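Local coordinates for CRISPR-associated endonuclease/helicase Cas3 (Thermus thermophilus HB8, PDB 3SK9), which cuts single-stranded DNA in CRISPR antiviral defence through its metal-dependent HD nuclease domain, the part in this crystal, which in the full-length protein is joined to a helicase, at residues Ala50-Asp55 with Gly62-Ala67; Glu54-Pro59 with Pro196-Arg201; Ala68-Leu73 with Arg120-Lys125; His110-Glu115 with Ser153-His158; Ala206-Trp211 with Glu240-Leu245. All blocks are in the same frame, centred on the assembly; numbering follows the deposited sequence.

Contact 1: Ala50-Asp55 with Gly62-Ala67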
# COMPACT_ATOMS: atom_id res chain seq x y z
N ALA A 50 -17.16 -9.43 -4.85
CA ALA A 50 -18.42 -8.69 -4.87
C ALA A 50 -18.50 -7.76 -3.63
O ALA A 50 -19.10 -6.68 -3.68
CB ALA A 50 -19.65 -9.66 -4.89
N LEU A 51 -17.93 -8.21 -2.51
CA LEU A 51 -17.86 -7.37 -1.30
C LEU A 51 -17.08 -6.08 -1.59
O LEU A 51 -17.46 -5.00 -1.09
CB LEU A 51 -17.19 -8.13 -0.16
CG LEU A 51 -18.09 -9.18 0.54
CD1 LEU A 51 -17.34 -10.00 1.59
CD2 LEU A 51 -19.31 -8.49 1.17
N TYR A 52 -15.93 -6.18 -2.30
CA TYR A 52 -15.17 -4.96 -2.62
C TYR A 52 -15.96 -4.03 -3.52
O TYR A 52 -15.89 -2.81 -3.38
CB TYR A 52 -13.84 -5.30 -3.31
CG TYR A 52 -12.73 -5.56 -2.33
CD1 TYR A 52 -11.87 -4.53 -1.94
CD2 TYR A 52 -12.55 -6.83 -1.76
CE1 TYR A 52 -10.82 -4.77 -1.04
CE2 TYR A 52 -11.52 -7.07 -0.86
CZ TYR A 52 -10.68 -6.04 -0.50
OH TYR A 52 -9.63 -6.28 0.39
N ALA A 53 -16.68 -4.59 -4.49
CA ALA A 53 -17.48 -3.75 -5.40
C ALA A 53 -18.55 -3.00 -4.59
O ALA A 53 -18.82 -1.81 -4.85
CB ALA A 53 -18.13 -4.65 -6.52
N GLU A 54 -19.14 -3.67 -3.61
CA GLU A 54 -20.19 -3.09 -2.79
C GLU A 54 -19.58 -2.09 -1.80
O GLU A 54 -20.19 -1.05 -1.48
CB GLU A 54 -20.94 -4.20 -2.05
CG GLU A 54 -22.09 -3.74 -1.17
CD GLU A 54 -22.77 -4.93 -0.47
OE1 GLU A 54 -24.02 -4.95 -0.44
OE2 GLU A 54 -22.07 -5.87 0.03
N ASP A 55 -18.39 -2.42 -1.30
CA ASP A 55 -17.73 -1.56 -0.30
C ASP A 55 -17.54 -0.16 -0.87
O ASP A 55 -17.65 0.85 -0.16
CB ASP A 55 -16.30 -2.08 0.02
CG ASP A 55 -16.29 -3.28 0.96
OD1 ASP A 55 -17.31 -3.53 1.66
OD2 ASP A 55 -15.23 -3.93 1.00
N GLY A 62 -12.96 -1.71 -11.33
CA GLY A 62 -12.51 -0.45 -10.76
C GLY A 62 -12.29 -0.59 -9.26
O GLY A 62 -11.37 0.00 -8.71
N ALA A 63 -13.14 -1.38 -8.59
CA ALA A 63 -13.03 -1.56 -7.14
C ALA A 63 -11.69 -2.22 -6.78
O ALA A 63 -11.01 -1.80 -5.82
CB ALA A 63 -14.16 -2.37 -6.63
N LEU A 64 -11.29 -3.23 -7.55
CA LEU A 64 -10.04 -3.93 -7.24
C LEU A 64 -8.81 -3.04 -7.55
O LEU A 64 -7.83 -3.05 -6.80
CB LEU A 64 -9.94 -5.26 -7.98
CG LEU A 64 -11.13 -6.22 -7.83
CD1 LEU A 64 -10.80 -7.54 -8.57
CD2 LEU A 64 -11.54 -6.50 -6.38
N ALA A 65 -8.87 -2.27 -8.63
CA ALA A 65 -7.80 -1.34 -8.93
C ALA A 65 -7.66 -0.26 -7.85
O ALA A 65 -6.53 0.07 -7.49
CB ALA A 65 -8.02 -0.68 -10.32
N TRP A 66 -8.78 0.31 -7.39
CA TRP A 66 -8.81 1.24 -6.25
C TRP A 66 -8.15 0.64 -4.99
O TRP A 66 -7.25 1.25 -4.34
CB TRP A 66 -10.27 1.65 -5.96
CG TRP A 66 -10.52 2.20 -4.58
CD1 TRP A 66 -11.24 1.60 -3.55
CD2 TRP A 66 -10.12 3.48 -4.07
NE1 TRP A 66 -11.26 2.41 -2.45
CE2 TRP A 66 -10.57 3.57 -2.73
CE3 TRP A 66 -9.40 4.55 -4.61
CZ2 TRP A 66 -10.36 4.71 -1.94
CZ3 TRP A 66 -9.18 5.69 -3.82
CH2 TRP A 66 -9.65 5.74 -2.49
N ALA A 67 -8.56 -0.57 -4.64
CA ALA A 67 -8.04 -1.21 -3.44
C ALA A 67 -6.55 -1.53 -3.59
O ALA A 67 -5.77 -1.36 -2.64
CB ALA A 67 -8.85 -2.51 -3.11
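Tyr52 is the main side chain of this contact. It reaches from helix 46-56 onto the alanine-rich surface of helix 60-71. CE1 of the Tyr52 ring comes within 3.6 Å of Ala67 CB, with CD1 almost as near; the methyl approaches obliquely. At the base of the same side chain, Tyr52 CB meets Leu64 CD2 at 4.0 Å. Leu64 starts out to one side, but its CG lies anti to its own carbonyl carbon (chi1 -53°), and this brings the CD2 branch back to the tyrosine.

The backbones come close at the small residues. Ala63 CB sits 3.7 Å from Tyr52 O and is also in contact with Ala53 CA. The CA atoms of Ala53 and Ala63 are 5.3 Å apart. The axes of segments 50-55 and 62-67 pass 8.8 Å apart, at an angle of 81°. These are two consecutive helices of the HD domain, joined by a short link and packed nearly at right angles. Leu41 of helix 26-43 touches Tyr52, Leu64 and Ala67, so a third helix packs on the same apolar cluster. Tyr52 OH is hydrogen-bonded to Glu260 in the C-terminal strand pair. The carbon atoms of Tyr52 thus hold the two helices together by apolar packing, while its hydroxyl makes a polar link to the far end of the chain.

Contact 2: Glu54-Pro59 with Pro196-Arg201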
# COMPACT_ATOMS: atom_id res chain seq x y z
N GLU A 54 -19.14 -3.67 -3.61
CA GLU A 54 -20.19 -3.09 -2.79
C GLU A 54 -19.58 -2.09 -1.80
O GLU A 54 -20.19 -1.05 -1.48
CB GLU A 54 -20.94 -4.20 -2.05
CG GLU A 54 -22.09 -3.74 -1.17
CD GLU A 54 -22.77 -4.93 -0.47
OE1 GLU A 54 -24.02 -4.95 -0.44
OE2 GLU A 54 -22.07 -5.87 0.03
N ASP A 55 -18.39 -2.42 -1.30
CA ASP A 55 -17.73 -1.56 -0.30
C ASP A 55 -17.54 -0.16 -0.87
O ASP A 55 -17.65 0.85 -0.16
CB ASP A 55 -16.30 -2.08 0.02
CG ASP A 55 -16.29 -3.28 0.96
OD1 ASP A 55 -17.31 -3.53 1.66
OD2 ASP A 55 -15.23 -3.93 1.00
N TRP A 56 -17.17 -0.10 -2.15
CA TRP A 56 -16.69 1.16 -2.73
C TRP A 56 -17.62 1.77 -3.79
O TRP A 56 -17.30 2.82 -4.36
CB TRP A 56 -15.27 0.95 -3.26
CG TRP A 56 -14.38 0.51 -2.11
CD1 TRP A 56 -13.77 -0.71 -1.95
CD2 TRP A 56 -14.06 1.27 -0.95
NE1 TRP A 56 -13.09 -0.74 -0.74
CE2 TRP A 56 -13.26 0.47 -0.11
CE3 TRP A 56 -14.36 2.58 -0.55
CZ2 TRP A 56 -12.76 0.94 1.13
CZ3 TRP A 56 -13.87 3.04 0.67
CH2 TRP A 56 -13.09 2.22 1.50
N GLY A 57 -18.76 1.13 -4.04
CA GLY A 57 -19.69 1.61 -5.05
C GLY A 57 -19.09 1.70 -6.45
O GLY A 57 -19.42 2.62 -7.22
N LEU A 58 -18.23 0.75 -6.79
CA LEU A 58 -17.59 0.72 -8.11
C LEU A 58 -17.84 -0.62 -8.79
O LEU A 58 -17.99 -1.65 -8.10
CB LEU A 58 -16.07 0.92 -8.00
CG LEU A 58 -15.54 2.30 -7.59
CD1 LEU A 58 -14.06 2.22 -7.12
CD2 LEU A 58 -15.71 3.26 -8.76
N PRO A 59 -17.87 -0.63 -10.13
CA PRO A 59 -17.79 -1.91 -10.84
C PRO A 59 -16.59 -2.68 -10.31
O PRO A 59 -15.57 -2.10 -9.92
CB PRO A 59 -17.55 -1.50 -12.30
CG PRO A 59 -18.09 -0.13 -12.40
CD PRO A 59 -17.79 0.51 -11.06
N PRO A 196 -17.08 -0.24 8.28
CA PRO A 196 -15.92 -0.80 8.97
C PRO A 196 -15.35 -2.05 8.29
O PRO A 196 -14.15 -2.18 8.17
CB PRO A 196 -16.49 -1.18 10.35
CG PRO A 196 -17.67 -0.26 10.52
CD PRO A 196 -18.27 -0.15 9.16
N GLU A 197 -16.20 -3.00 7.89
CA GLU A 197 -15.66 -4.18 7.22
C GLU A 197 -14.87 -3.86 5.93
O GLU A 197 -13.99 -4.61 5.54
CB GLU A 197 -16.76 -5.17 6.86
CG GLU A 197 -17.42 -5.81 8.06
CD GLU A 197 -16.53 -6.79 8.75
OE1 GLU A 197 -16.40 -7.96 8.27
OE2 GLU A 197 -16.01 -6.39 9.82
N ALA A 198 -15.25 -2.81 5.21
CA ALA A 198 -14.54 -2.42 4.01
C ALA A 198 -13.13 -1.98 4.39
O ALA A 198 -12.17 -2.27 3.69
CB ALA A 198 -15.26 -1.28 3.33
N VAL A 199 -13.03 -1.23 5.46
CA VAL A 199 -11.72 -0.72 5.88
C VAL A 199 -10.84 -1.85 6.39
O VAL A 199 -9.65 -1.90 6.09
CB VAL A 199 -11.95 0.33 7.00
CG1 VAL A 199 -10.62 0.85 7.61
CG2 VAL A 199 -12.77 1.45 6.41
N LEU A 200 -11.43 -2.76 7.15
CA LEU A 200 -10.68 -3.90 7.70
C LEU A 200 -10.24 -4.82 6.53
O LEU A 200 -9.18 -5.47 6.60
CB LEU A 200 -11.57 -4.67 8.70
CG LEU A 200 -11.80 -3.84 10.02
CD1 LEU A 200 -13.00 -4.41 10.86
CD2 LEU A 200 -10.47 -3.76 10.82
N ARG A 201 -11.07 -4.95 5.50
CA ARG A 201 -10.66 -5.75 4.33
C ARG A 201 -9.38 -5.16 3.73
O ARG A 201 -8.47 -5.91 3.35
CB ARG A 201 -11.80 -5.84 3.28
CG ARG A 201 -12.70 -7.05 3.50
CD ARG A 201 -13.76 -7.19 2.38
NE ARG A 201 -14.92 -6.31 2.53
CZ ARG A 201 -15.91 -6.54 3.39
NH1 ARG A 201 -15.86 -7.60 4.18
NH2 ARG A 201 -16.97 -5.76 3.43
O HOH W 1 -12.71 -2.93 0.88
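A salt bridge joins the C-terminal end of helix 46-56 to the first turns of helix 196-213, within the helical HD domain. Arg201 meets Asp55 side-on with two nitrogens. NE binds Asp55 OD2 at 2.8 Å, and NH2 binds Asp55 OD1 at 2.9 Å. Both bonds are almost straight, use syn lone pairs and lie in the guanidinium plane. The two flat groups are only 7° from coplanar. The bend of the arginine at chi3 (-80°) turns the guanidinium so that Glu197 O lies over one of its faces.

Ala198 packs beneath the carboxylate, its CB 3.3 Å from Asp55 CG. The same methyl touches Trp56 CZ2 at 4.0 Å. A water ties these groups together: it accepts from Trp56 NE1 and donates to Asp55 OD2 and Ala198 O. Arg195 makes a second salt bridge to Asp55 OD1, and Arg201 NH1 donates to Phe258 O.

OD2 thus receives bonds from NE and the water, while OD1 is shared between two arginines. These partners fix the rotation of the carboxylate. Two arginines beside it would be expected to favour its charged form.

Contact 3: Ala68-Leu73 with Arg120-Lys125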
# COMPACT_ATOMS: atom_id res chain seq x y z
N ALA A 68 -6.15 -2.00 -4.76
CA ALA A 68 -4.73 -2.30 -4.99
C ALA A 68 -3.85 -1.06 -4.85
O ALA A 68 -2.75 -1.14 -4.32
CB ALA A 68 -4.52 -2.95 -6.43
N ALA A 69 -4.29 0.04 -5.42
CA ALA A 69 -3.52 1.30 -5.37
C ALA A 69 -3.42 1.81 -3.92
O ALA A 69 -2.35 2.27 -3.48
CB ALA A 69 -4.23 2.35 -6.20
N LEU A 70 -4.51 1.70 -3.18
CA LEU A 70 -4.48 2.14 -1.78
C LEU A 70 -3.44 1.32 -1.02
O LEU A 70 -2.67 1.84 -0.22
CB LEU A 70 -5.85 1.88 -1.13
CG LEU A 70 -6.96 2.90 -1.17
CD1 LEU A 70 -8.21 2.27 -0.47
CD2 LEU A 70 -6.52 4.24 -0.51
N VAL A 71 -3.50 0.01 -1.21
CA VAL A 71 -2.61 -0.91 -0.49
C VAL A 71 -1.14 -0.62 -0.88
O VAL A 71 -0.20 -0.80 -0.08
CB VAL A 71 -3.01 -2.34 -0.86
CG1 VAL A 71 -1.89 -3.31 -0.61
CG2 VAL A 71 -4.34 -2.71 -0.05
N GLY A 72 -0.95 -0.18 -2.11
CA GLY A 72 0.40 0.20 -2.52
C GLY A 72 1.00 1.33 -1.67
O GLY A 72 2.22 1.57 -1.71
N LEU A 73 0.17 2.06 -0.93
CA LEU A 73 0.67 3.23 -0.19
C LEU A 73 1.07 2.85 1.23
O LEU A 73 1.42 3.74 2.01
CB LEU A 73 -0.38 4.33 -0.13
CG LEU A 73 -0.95 4.72 -1.51
CD1 LEU A 73 -2.14 5.60 -1.28
CD2 LEU A 73 0.11 5.41 -2.34
N ARG A 120 -4.14 13.32 5.18
CA ARG A 120 -4.17 14.51 4.31
C ARG A 120 -4.37 14.17 2.83
O ARG A 120 -5.19 14.76 2.15
CB ARG A 120 -2.82 15.23 4.48
CG ARG A 120 -2.75 16.63 3.92
CD ARG A 120 -1.81 17.49 4.77
NE ARG A 120 -2.28 17.65 6.14
CZ ARG A 120 -1.60 18.28 7.10
NH1 ARG A 120 -0.41 18.81 6.84
NH2 ARG A 120 -2.11 18.38 8.33
N LEU A 121 -3.58 13.23 2.33
CA LEU A 121 -3.47 12.98 0.93
C LEU A 121 -4.73 12.35 0.35
O LEU A 121 -5.10 12.67 -0.79
CB LEU A 121 -2.28 12.05 0.65
CG LEU A 121 -0.97 12.79 0.38
CD1 LEU A 121 -0.68 13.92 1.35
CD2 LEU A 121 0.15 11.74 0.39
N LEU A 122 -5.38 11.46 1.09
CA LEU A 122 -6.61 10.82 0.62
C LEU A 122 -7.78 11.85 0.59
O LEU A 122 -8.65 11.80 -0.28
CB LEU A 122 -6.98 9.59 1.48
CG LEU A 122 -6.02 8.39 1.36
CD1 LEU A 122 -6.49 7.27 2.31
CD2 LEU A 122 -5.85 7.82 -0.08
N LYS A 123 -7.77 12.80 1.51
CA LYS A 123 -8.77 13.84 1.44
C LYS A 123 -8.53 14.76 0.25
O LYS A 123 -9.50 15.21 -0.37
CB LYS A 123 -8.83 14.63 2.74
CG LYS A 123 -9.24 13.82 3.94
CD LYS A 123 -9.19 14.62 5.24
CE LYS A 123 -9.16 13.58 6.43
NZ LYS A 123 -8.69 14.14 7.67
N GLU A 124 -7.28 15.07 -0.08
CA GLU A 124 -6.99 15.93 -1.25
C GLU A 124 -7.45 15.24 -2.55
O GLU A 124 -7.77 15.89 -3.54
CB GLU A 124 -5.48 16.21 -1.38
CG GLU A 124 -4.91 17.10 -0.26
CD GLU A 124 -3.37 17.09 -0.28
OE1 GLU A 124 -2.79 16.43 -1.17
OE2 GLU A 124 -2.76 17.73 0.59
N LYS A 125 -7.41 13.91 -2.56
CA LYS A 125 -7.85 13.15 -3.75
C LYS A 125 -9.36 13.10 -3.87
O LYS A 125 -9.87 12.64 -4.90
CB LYS A 125 -7.33 11.71 -3.70
CG LYS A 125 -5.86 11.54 -4.05
CD LYS A 125 -5.52 11.93 -5.50
CE LYS A 125 -5.93 10.92 -6.55
NZ LYS A 125 -5.45 11.36 -7.92
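Leu122 and Leu70 carry most of this contact, a small apolar meeting in the core of the all-helical HD domain. Leu122 lies on helix 110-124 and points toward segment 68-73. Leu70 leaves its helix at an angle. Its CG is anti to its carbonyl carbon (chi1 -89°), and this carries the CD2 branch across to Leu122. The two leucines meet obliquely through their methyl groups, and both branches of Leu122 lie near the CD2 branch of Leu70. The backbones stay well apart: even the nearest CA atoms, those of Leu70 and Leu122, are 9.3 Å from each other. The bridge is therefore made by side chains alone.

Leu73 adds a lighter touch from the turn that follows helix 60-71. Its CD1 approaches Leu122 CD2 at 4.5 Å. The next two residues in the chain, His74 and Asp75, bind the divalent metal, so Leu73 ties this packing to the metal-binding stretch; its side chain is about 6 Å from that of His74. Leu135 of helix 129-138 touches both Leu70 and Leu122, and Leu174 and Phe178 of helix 165-181 pack on Leu73. All three leucines are buried. The closest approach between the two segments is Leu70 CD2 to Leu122 CD2, at 3.7 Å.

Contact 4: His110-Glu115 with Ser153-His158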
# COMPACT_ATOMS: atom_id res chain seq x y z
N HIS A 110 7.55 3.75 10.75
CA HIS A 110 7.15 4.45 9.53
C HIS A 110 5.64 4.42 9.30
O HIS A 110 5.10 5.33 8.67
CB HIS A 110 7.88 3.91 8.27
CG HIS A 110 7.45 2.55 7.84
ND1 HIS A 110 8.04 1.40 8.31
CD2 HIS A 110 6.49 2.14 6.98
CE1 HIS A 110 7.46 0.34 7.77
NE2 HIS A 110 6.52 0.77 6.95
N GLY A 111 4.93 3.43 9.85
CA GLY A 111 3.48 3.35 9.66
C GLY A 111 2.70 4.50 10.29
O GLY A 111 1.62 4.89 9.79
N VAL A 112 3.29 5.12 11.32
CA VAL A 112 2.70 6.31 11.93
C VAL A 112 2.74 7.44 10.90
O VAL A 112 1.75 8.19 10.72
CB VAL A 112 3.45 6.74 13.20
CG1 VAL A 112 2.91 8.05 13.75
CG2 VAL A 112 3.38 5.65 14.28
N PHE A 113 3.88 7.58 10.23
CA PHE A 113 3.96 8.58 9.13
C PHE A 113 3.01 8.22 8.01
O PHE A 113 2.36 9.11 7.44
CB PHE A 113 5.36 8.70 8.59
CG PHE A 113 6.33 9.37 9.56
CD1 PHE A 113 6.56 10.73 9.50
CD2 PHE A 113 6.96 8.63 10.53
CE1 PHE A 113 7.47 11.33 10.38
CE2 PHE A 113 7.87 9.22 11.41
CZ PHE A 113 8.11 10.57 11.33
N THR A 114 2.86 6.94 7.69
CA THR A 114 1.94 6.60 6.60
C THR A 114 0.55 7.10 7.01
O THR A 114 -0.18 7.71 6.21
CB THR A 114 1.89 5.07 6.36
OG1 THR A 114 3.15 4.64 5.88
CG2 THR A 114 0.75 4.70 5.32
N GLU A 115 0.15 6.84 8.26
CA GLU A 115 -1.18 7.25 8.67
C GLU A 115 -1.35 8.80 8.57
O GLU A 115 -2.35 9.28 8.05
CB GLU A 115 -1.53 6.73 10.07
CG GLU A 115 -2.88 7.27 10.62
CD GLU A 115 -3.20 6.80 12.01
OE1 GLU A 115 -2.39 6.03 12.58
OE2 GLU A 115 -4.26 7.19 12.55
N SER A 153 2.66 13.19 18.06
CA SER A 153 3.46 14.33 18.49
C SER A 153 4.91 14.18 18.04
O SER A 153 5.50 15.13 17.53
CB SER A 153 3.38 14.49 20.03
OG SER A 153 4.23 15.53 20.48
N ARG A 154 5.50 12.99 18.24
CA ARG A 154 6.88 12.75 17.78
C ARG A 154 7.03 12.87 16.29
O ARG A 154 7.99 13.47 15.83
CB ARG A 154 7.39 11.34 18.12
CG ARG A 154 7.78 11.12 19.54
CD ARG A 154 8.26 9.71 19.69
NE ARG A 154 8.51 9.37 21.08
CZ ARG A 154 9.32 8.39 21.46
NH1 ARG A 154 9.96 7.65 20.55
NH2 ARG A 154 9.50 8.14 22.74
N ALA A 155 6.12 12.27 15.52
CA ALA A 155 6.21 12.37 14.07
C ALA A 155 6.13 13.85 13.63
O ALA A 155 6.90 14.29 12.77
CB ALA A 155 5.10 11.56 13.42
N ARG A 156 5.19 14.59 14.19
CA ARG A 156 4.96 15.98 13.76
C ARG A 156 6.20 16.84 14.08
O ARG A 156 6.51 17.80 13.36
CB ARG A 156 3.70 16.55 14.40
CG ARG A 156 2.40 15.94 13.92
CD ARG A 156 1.22 16.74 14.45
NE ARG A 156 0.01 15.96 14.71
CZ ARG A 156 -0.87 15.60 13.78
NH1 ARG A 156 -0.67 15.90 12.50
NH2 ARG A 156 -1.95 14.92 14.12
N ARG A 157 6.93 16.48 15.12
CA ARG A 157 8.20 17.17 15.42
C ARG A 157 9.17 17.06 14.22
O ARG A 157 9.79 18.05 13.77
CB ARG A 157 8.83 16.59 16.70
CG ARG A 157 9.04 17.60 17.82
CD ARG A 157 9.49 16.93 19.14
NE ARG A 157 8.36 16.40 19.90
CZ ARG A 157 8.30 15.17 20.43
NH1 ARG A 157 9.33 14.32 20.30
NH2 ARG A 157 7.21 14.79 21.11
N HIS A 158 9.29 15.86 13.66
CA HIS A 158 10.14 15.66 12.50
C HIS A 158 9.60 16.43 11.29
O HIS A 158 10.35 17.02 10.52
CB HIS A 158 10.20 14.18 12.12
CG HIS A 158 10.88 13.31 13.15
ND1 HIS A 158 12.25 13.22 13.25
CD2 HIS A 158 10.37 12.48 14.08
CE1 HIS A 158 12.56 12.37 14.22
NE2 HIS A 158 11.43 11.90 14.73
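Phe113 lays one face of its ring over the methyl group of Ala155. Ala155 CB stands 4.0 Å from the centroid of the Phe113 ring and 19° off its normal, a CH-pi contact. The methyl is displaced toward the outer part of the ring, where CZ is its nearest atom. CZ is also 3.8 Å from Ala155 CA, so the ring tip rests on the backbone of helix 149-161 as well. The CB of Phe113 does not aim directly at helix 149-161. Its CG is anti to the carbonyl carbon (chi1 -70°), and the long ring then carries CZ across.

At the ring's edge, near its plane, His158 CD2 lies 4.0 Å from Phe113 CZ. Val112 completes the contact: its CG1 branch, anti to the backbone N, touches Ala155 CB at 4.2 Å. Ala155 CB thus touches two neighbouring residues of helix 110-124. At Ala155 the backbones come nearest, with the CA atoms of Phe113 and Ala155 6.6 Å apart. The segments meet by apolar and CH-pi packing.

The axes of segments 110-115 and 153-158 pass 10.1 Å apart and cross at -78°. Phe83 packs against the Phe113 ring with its plane nearly perpendicular. In the same segment, His110 NE2 is hydrogen-bonded to the metal ligand Asp75. Helix 110-124 therefore stands between the metal site and helix 149-161, while Glu115 faces helix 129-138.

Contact 5: Ala206-Trp211 with Glu240-Leu245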
# COMPACT_ATOMS: atom_id res chain seq x y z
N ALA A 206 -3.49 -5.20 2.87
CA ALA A 206 -2.22 -4.45 2.85
C ALA A 206 -1.16 -5.16 3.69
O ALA A 206 -0.01 -5.24 3.26
CB ALA A 206 -2.40 -3.01 3.30
N SER A 207 -1.56 -5.71 4.84
CA SER A 207 -0.65 -6.49 5.67
C SER A 207 -0.02 -7.69 4.89
O SER A 207 1.22 -7.91 4.85
CB SER A 207 -1.36 -6.98 6.91
OG SER A 207 -0.57 -7.91 7.58
N PHE A 208 -0.87 -8.45 4.25
CA PHE A 208 -0.39 -9.56 3.41
C PHE A 208 0.43 -9.09 2.20
O PHE A 208 1.51 -9.61 1.92
CB PHE A 208 -1.57 -10.40 2.94
CG PHE A 208 -1.19 -11.53 2.02
CD1 PHE A 208 -0.58 -12.68 2.53
CD2 PHE A 208 -1.47 -11.46 0.65
CE1 PHE A 208 -0.25 -13.76 1.68
CE2 PHE A 208 -1.11 -12.55 -0.23
CZ PHE A 208 -0.52 -13.69 0.32
N ALA A 209 -0.08 -8.12 1.44
CA ALA A 209 0.65 -7.75 0.20
C ALA A 209 2.00 -7.13 0.49
O ALA A 209 2.97 -7.36 -0.24
CB ALA A 209 -0.22 -6.77 -0.67
N ASP A 210 2.08 -6.31 1.53
CA ASP A 210 3.38 -5.68 1.90
C ASP A 210 4.38 -6.77 2.30
O ASP A 210 5.56 -6.72 1.91
CB ASP A 210 3.22 -4.69 3.07
CG ASP A 210 4.57 -4.06 3.48
OD1 ASP A 210 5.08 -3.21 2.74
OD2 ASP A 210 5.13 -4.45 4.54
N TRP A 211 3.90 -7.76 3.04
CA TRP A 211 4.75 -8.90 3.43
C TRP A 211 5.31 -9.63 2.20
O TRP A 211 6.53 -9.84 2.09
CB TRP A 211 3.96 -9.86 4.30
CG TRP A 211 4.73 -11.10 4.66
CD1 TRP A 211 5.78 -11.18 5.53
CD2 TRP A 211 4.47 -12.41 4.21
NE1 TRP A 211 6.22 -12.46 5.62
CE2 TRP A 211 5.42 -13.25 4.84
CE3 TRP A 211 3.51 -12.98 3.36
CZ2 TRP A 211 5.45 -14.62 4.64
CZ3 TRP A 211 3.54 -14.33 3.14
CH2 TRP A 211 4.52 -15.15 3.77
N GLU A 240 3.86 -15.53 -9.65
CA GLU A 240 4.81 -16.60 -9.28
C GLU A 240 4.93 -16.75 -7.77
O GLU A 240 5.04 -17.85 -7.25
CB GLU A 240 6.22 -16.36 -9.86
CG GLU A 240 6.38 -16.72 -11.31
CD GLU A 240 7.84 -16.63 -11.76
OE1 GLU A 240 8.41 -17.66 -12.17
OE2 GLU A 240 8.42 -15.52 -11.67
N ALA A 241 4.95 -15.61 -7.08
CA ALA A 241 5.14 -15.59 -5.64
C ALA A 241 3.91 -16.21 -5.00
O ALA A 241 4.01 -17.02 -4.08
CB ALA A 241 5.30 -14.16 -5.15
N LEU A 242 2.74 -15.83 -5.48
CA LEU A 242 1.52 -16.40 -4.87
C LEU A 242 1.49 -17.91 -5.07
O LEU A 242 1.14 -18.66 -4.15
CB LEU A 242 0.26 -15.73 -5.38
CG LEU A 242 0.24 -14.25 -5.00
CD1 LEU A 242 -0.89 -13.63 -5.72
CD2 LEU A 242 0.11 -14.05 -3.47
N ASN A 243 1.92 -18.36 -6.26
CA ASN A 243 2.03 -19.80 -6.54
C ASN A 243 2.99 -20.50 -5.55
O ASN A 243 2.63 -21.50 -4.95
CB ASN A 243 2.45 -20.03 -7.99
CG ASN A 243 1.36 -19.71 -8.98
OD1 ASN A 243 0.19 -19.56 -8.60
ND2 ASN A 243 1.72 -19.62 -10.26
N ARG A 244 4.19 -19.95 -5.36
CA ARG A 244 5.17 -20.53 -4.44
C ARG A 244 4.66 -20.56 -2.99
O ARG A 244 4.83 -21.56 -2.28
CB ARG A 244 6.50 -19.76 -4.53
CG ARG A 244 7.64 -20.35 -3.68
CD ARG A 244 8.98 -19.66 -3.96
NE ARG A 244 9.12 -19.29 -5.37
CZ ARG A 244 10.05 -18.46 -5.85
NH1 ARG A 244 10.96 -17.91 -5.04
NH2 ARG A 244 10.08 -18.18 -7.15
N LEU A 245 4.05 -19.46 -2.55
CA LEU A 245 3.63 -19.37 -1.15
C LEU A 245 2.55 -20.39 -0.88
O LEU A 245 2.37 -20.82 0.26
CB LEU A 245 3.11 -17.95 -0.79
CG LEU A 245 4.25 -16.94 -0.69
CD1 LEU A 245 3.75 -15.48 -0.68
CD2 LEU A 245 5.11 -17.24 0.55
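Phe208 presents the edge of its ring to Leu242. Leu242 CD2 lies near the ring plane, 3.8 Å from Phe208 CE2, and CZ is almost as close. The methyl therefore meets the rim of the phenyl group and does not cover its face. The two side chains run at a slant to each other. Phe208 has CG anti to its backbone N (chi1 177°), which extends the ring away from helix 196-213 toward the neighbouring helix.

Trp211 follows the same pattern one helical turn later, with chi1 at 176°. Its six-membered ring reaches Leu245 through two atoms. CH2 is 3.9 Å from Leu245 CD2, and CZ3 is 4.0 Å from Leu245 CD1. The leucine lies obliquely to the indole, and the two side chains pass each other in opposite directions. Leu245 points at helix 196-213, whereas Leu242 starts to one side and turns its CD2 branch inward.

The contact joins the helix that carries Asp210, a metal ligand of the HD nuclease site, to helix 230-246. Asp210 itself takes no part in this packing; its OD1 is hydrogen-bonded to His29 NE2. Ala39 and Met43 of helix 26-43 also touch Leu242. Toward the C terminus of the chain, Phe262 meets the ring of Phe208 and Ile265 touches Trp211. Phe208 is buried, but Trp211 remains exposed.

How the contacts relate
From the N terminus, contact 1 closes first, over the short link between helices 46-56 and 60-71. Contact 2 starts from the same helix 46-56 but closes a loop of 136 residues by reaching helix 196-213. Contacts 3 and 4 both nest inside that loop. They cross each other, because segment 110-115 precedes segment 120-125 on the helix they share. Contact 5 comes last and joins helix 196-213 to helix 230-246. Contacts 1 and 3 share helix 60-71, and contacts 2 and 5 share helix 196-213. Val71 touches Ala206 and Ala209, linking contacts 3 and 5 through the core. Contacts 4 and 5 lie on opposite sides of the chain's centre.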